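Local coordinates for protein CrmK (Actinoalloteichus sp. WH1-2216-6, PDB 5I1V) that probably acts as an oxidase with covalently bound FAD that recycles shunt products in the biosynthesis of caerulomycin, at residues Pro140-Leu144 against Asn261-Tyr265; Ala226-Ser231 against Val308-Leu312. All blocks are in the same frame, centred on the assembly; numbering follows the deposited sequence.

Contact 1 (140-144 with 261-265) packs P140 and the start of helix 142-145 against the turn that enters strand 265-271. It joins the FAD-binding part to the part that corresponds to the substrate domain of berberine bridge enzyme-like relatives. Contact 2 (226-231 with 308-312) lies within that same part, at an edge of its large antiparallel sheet. Strand 265-271, which begins at Y265 in contact 1, and strand 222-231 of contact 2 both flank strand 277-285. Their centres are 21 Å apart. Both are partly buried, but S311 and L312 in contact 2 are exposed. Contact 1 combines weak arginine-to-carbonyl hydrogen bonds with a proline-tyrosine CH-pi contact. Contact 2 relies on strand pairing, one water bridge and an apolar face.

Contact 1: residues Pro140-Leu144 against Asn261-Tyr265; sequences PLSRL and NIGLY
R143 lays its guanidinium against I262, whose CD1 lies over one face, 3.6 Å from R143 CZ. R143 starts m, t, p and reaches two backbone carbonyls by weak hydrogen bonds, NE to I262 O at 3.2 Å and NH2 to L264 O at 3.0 Å. Both carbonyls belong to a type I beta turn, N261 to L264, closed by L264 N to N261 O at 2.9 Å. The guanidinium also donates to Y380 O and N254 O. P140 CA makes a CH-pi contact 3.8 Å from the centroid of the Y265 ring, near its normal. L144 CD2 meets G263 CA at 4.0 Å. CA atoms are 6.4 Å apart for P140-Y265, 6.5 Å for R143-I262 and 6.3 Å for L144-G263. This joins the FAD-binding part to what in relatives is the substrate domain; the side chain of P140 is about 6 Å from the bound FAD. Helix 142-145, starting at S142, faces the turn into strand 265-271, with L144 on P285 of strand 277-285 and Y265 on L326 of helix 319-326.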
# COMPACT_ATOMS: atom_id res chain seq x y z
N PRO A 140 9.15 -10.61 10.62
CA PRO A 140 8.72 -12.01 10.75
C PRO A 140 9.76 -13.04 10.41
O PRO A 140 9.69 -14.15 10.93
CB PRO A 140 7.51 -12.11 9.82
CG PRO A 140 6.93 -10.75 9.83
CD PRO A 140 8.11 -9.80 9.96
N LEU A 141 10.73 -12.72 9.57
CA LEU A 141 11.76 -13.70 9.26
C LEU A 141 12.97 -13.58 10.21
O LEU A 141 13.96 -14.29 10.02
CB LEU A 141 12.25 -13.56 7.80
CG LEU A 141 11.20 -13.81 6.69
CD1 LEU A 141 11.78 -13.67 5.27
CD2 LEU A 141 10.65 -15.22 6.86
N SER A 142 12.93 -12.71 11.22
CA SER A 142 14.16 -12.52 12.02
C SER A 142 14.54 -13.80 12.81
O SER A 142 15.71 -14.05 12.99
CB SER A 142 14.03 -11.33 12.97
OG SER A 142 14.01 -10.11 12.22
N ARG A 143 13.56 -14.60 13.28
CA ARG A 143 13.93 -15.90 13.89
C ARG A 143 14.80 -16.80 13.04
O ARG A 143 15.69 -17.48 13.54
CB ARG A 143 12.69 -16.63 14.40
CG ARG A 143 12.18 -15.90 15.59
CD ARG A 143 10.72 -16.11 15.82
NE ARG A 143 10.34 -17.50 16.07
CZ ARG A 143 10.30 -18.08 17.27
NH1 ARG A 143 10.70 -17.43 18.37
NH2 ARG A 143 9.88 -19.34 17.37
N LEU A 144 14.56 -16.77 11.74
CA LEU A 144 15.29 -17.57 10.78
C LEU A 144 16.51 -16.86 10.25
O LEU A 144 17.51 -17.52 10.01
CB LEU A 144 14.38 -17.96 9.61
CG LEU A 144 13.31 -18.99 10.01
CD1 LEU A 144 12.21 -19.13 8.96
CD2 LEU A 144 13.91 -20.36 10.34
N ASN A 261 10.65 -25.85 16.54
CA ASN A 261 9.62 -24.90 16.19
C ASN A 261 10.15 -23.46 15.89
O ASN A 261 9.36 -22.53 15.79
CB ASN A 261 8.56 -24.84 17.28
CG ASN A 261 8.00 -26.21 17.61
OD1 ASN A 261 7.40 -26.85 16.76
ND2 ASN A 261 8.22 -26.67 18.85
N ILE A 262 11.46 -23.29 15.65
CA ILE A 262 11.98 -21.92 15.52
C ILE A 262 11.41 -21.21 14.31
O ILE A 262 11.30 -19.97 14.31
CB ILE A 262 13.52 -21.86 15.58
CG1 ILE A 262 14.00 -20.40 15.76
CG2 ILE A 262 14.15 -22.56 14.37
CD1 ILE A 262 13.48 -19.69 16.99
N GLY A 263 11.02 -21.98 13.31
CA GLY A 263 10.46 -21.46 12.08
C GLY A 263 9.06 -20.93 12.24
O GLY A 263 8.59 -20.18 11.39
N LEU A 264 8.38 -21.31 13.32
CA LEU A 264 7.05 -20.79 13.59
C LEU A 264 7.12 -19.39 14.23
O LEU A 264 7.68 -19.20 15.30
CB LEU A 264 6.25 -21.78 14.43
CG LEU A 264 4.73 -21.70 14.52
CD1 LEU A 264 4.17 -22.95 15.20
CD2 LEU A 264 4.31 -20.45 15.27
N TYR A 265 6.55 -18.42 13.53
CA TYR A 265 6.51 -17.02 13.98
C TYR A 265 5.06 -16.68 14.29
O TYR A 265 4.18 -16.91 13.47
CB TYR A 265 6.99 -16.09 12.84
CG TYR A 265 6.65 -14.63 13.08
CD1 TYR A 265 7.37 -13.88 14.01
CD2 TYR A 265 5.60 -14.02 12.40
CE1 TYR A 265 7.06 -12.56 14.26
CE2 TYR A 265 5.26 -12.70 12.67
CZ TYR A 265 6.00 -11.98 13.60
OH TYR A 265 5.70 -10.65 13.84

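Contact 2: residues Ala226-Ser231 against Val308-Leu312; sequences ARVSWS and VAPSL
The apolar centre is P310 against V228 and W230. P310 CB is 3.4 Å from V228 CG1. It also sits over the face of the W230 indole in a CH-pi contact, 3.5 Å from the centroid of the five-membered ring and 17° off its normal. W230 has chi1 m and chi2 near -101°. Its NE1 is buried with no polar partner in the model. Beyond P310, V308 CB is 4.3 Å from W230 CD1. In the other direction, L312 (t, p) places CD1 3.7 Å from V228 CG2 and 4.0 Å from A226 CB. Helix 291-303 packs on this apolar face, with L299 on V228 and L312.

The backbones are extended and antiparallel, with end-to-end directions 145° apart. V228 and L312 form a non-hydrogen-bonded pair with CA atoms 4.4 Å apart. S229 and S311 form the hydrogen-bonded pair, at 5.3 Å between CA atoms. Strand 311-318 is thereby added at the edge of the large antiparallel sheet, a sheet characteristic of the substrate domain in berberine bridge enzyme-like flavoproteins. Strand 277-285 flanks strand 222-231 on its other side.

S229 N donates to S311 O at 2.9 Å, and S311 N to S229 O at 2.9 Å. CA-H...O contacts run from V228 CA to S311 O at 3.2 Å and from L312 CA to R227 O at 3.3 Å. On the opposite face, S229 OG lies 3.8 Å from S311 CB. Past the paired residues, a water accepts from S231 N at 2.9 Å and donates to A309 O at 2.7 Å.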
# COMPACT_ATOMS: atom_id res chain seq x y z
N ALA A 226 -2.02 -19.31 9.98
CA ALA A 226 -3.19 -19.46 10.81
C ALA A 226 -3.55 -18.10 11.37
O ALA A 226 -2.69 -17.38 11.90
CB ALA A 226 -2.91 -20.44 11.95
N ARG A 227 -4.82 -17.76 11.27
CA ARG A 227 -5.31 -16.49 11.75
C ARG A 227 -6.42 -16.88 12.73
O ARG A 227 -7.29 -17.69 12.43
CB ARG A 227 -5.78 -15.62 10.60
CG ARG A 227 -4.79 -15.67 9.41
CD ARG A 227 -4.45 -14.31 8.80
NE ARG A 227 -5.64 -13.71 8.21
CZ ARG A 227 -6.06 -12.45 8.41
NH1 ARG A 227 -5.36 -11.59 9.15
NH2 ARG A 227 -7.19 -12.05 7.82
N VAL A 228 -6.30 -16.37 13.94
CA VAL A 228 -7.11 -16.82 15.05
C VAL A 228 -7.71 -15.58 15.68
O VAL A 228 -7.07 -14.57 15.73
CB VAL A 228 -6.22 -17.54 16.06
CG1 VAL A 228 -7.03 -18.13 17.19
CG2 VAL A 228 -5.47 -18.65 15.37
N SER A 229 -8.95 -15.66 16.17
CA SER A 229 -9.50 -14.59 16.99
C SER A 229 -10.31 -15.17 18.13
O SER A 229 -10.94 -16.21 17.98
CB SER A 229 -10.40 -13.68 16.15
OG SER A 229 -11.28 -14.48 15.40
N TRP A 230 -10.29 -14.49 19.28
CA TRP A 230 -11.05 -14.89 20.46
C TRP A 230 -12.02 -13.76 20.78
O TRP A 230 -11.63 -12.61 20.88
CB TRP A 230 -10.15 -15.10 21.67
CG TRP A 230 -9.20 -16.22 21.61
CD1 TRP A 230 -9.34 -17.44 22.19
CD2 TRP A 230 -7.91 -16.22 20.97
NE1 TRP A 230 -8.24 -18.22 21.94
CE2 TRP A 230 -7.34 -17.49 21.19
CE3 TRP A 230 -7.21 -15.27 20.20
CZ2 TRP A 230 -6.07 -17.84 20.69
CZ3 TRP A 230 -5.95 -15.61 19.73
CH2 TRP A 230 -5.39 -16.89 19.98
N SER A 231 -13.30 -14.07 20.98
CA SER A 231 -14.29 -13.01 21.15
C SER A 231 -14.15 -12.38 22.52
O SER A 231 -14.12 -13.10 23.54
CB SER A 231 -15.73 -13.55 20.94
OG SER A 231 -16.67 -12.57 21.34
N VAL A 308 -12.84 -19.85 26.39
CA VAL A 308 -13.26 -19.29 25.08
C VAL A 308 -12.65 -20.11 23.96
O VAL A 308 -11.43 -20.26 23.92
CB VAL A 308 -12.75 -17.85 24.79
CG1 VAL A 308 -13.60 -17.20 23.72
CG2 VAL A 308 -12.70 -17.00 26.03
N ALA A 309 -13.46 -20.60 23.03
CA ALA A 309 -12.93 -21.29 21.84
C ALA A 309 -12.64 -20.20 20.84
O ALA A 309 -13.47 -19.31 20.66
CB ALA A 309 -13.97 -22.24 21.27
N PRO A 310 -11.48 -20.26 20.16
CA PRO A 310 -11.23 -19.24 19.14
C PRO A 310 -11.75 -19.63 17.76
O PRO A 310 -11.84 -20.81 17.46
CB PRO A 310 -9.70 -19.21 19.08
CG PRO A 310 -9.30 -20.63 19.37
CD PRO A 310 -10.31 -21.15 20.36
N SER A 311 -12.06 -18.64 16.92
CA SER A 311 -12.29 -18.88 15.50
C SER A 311 -10.94 -18.90 14.80
O SER A 311 -10.08 -18.11 15.13
CB SER A 311 -13.07 -17.75 14.87
OG SER A 311 -14.18 -17.36 15.63
N LEU A 312 -10.82 -19.71 13.78
CA LEU A 312 -9.53 -19.98 13.16
C LEU A 312 -9.75 -20.22 11.66
O LEU A 312 -10.69 -20.90 11.27
CB LEU A 312 -8.99 -21.23 13.85
CG LEU A 312 -7.96 -22.15 13.25
CD1 LEU A 312 -6.61 -21.46 13.23
CD2 LEU A 312 -7.89 -23.41 14.10
O HOH W 1 -14.20 -16.77 20.44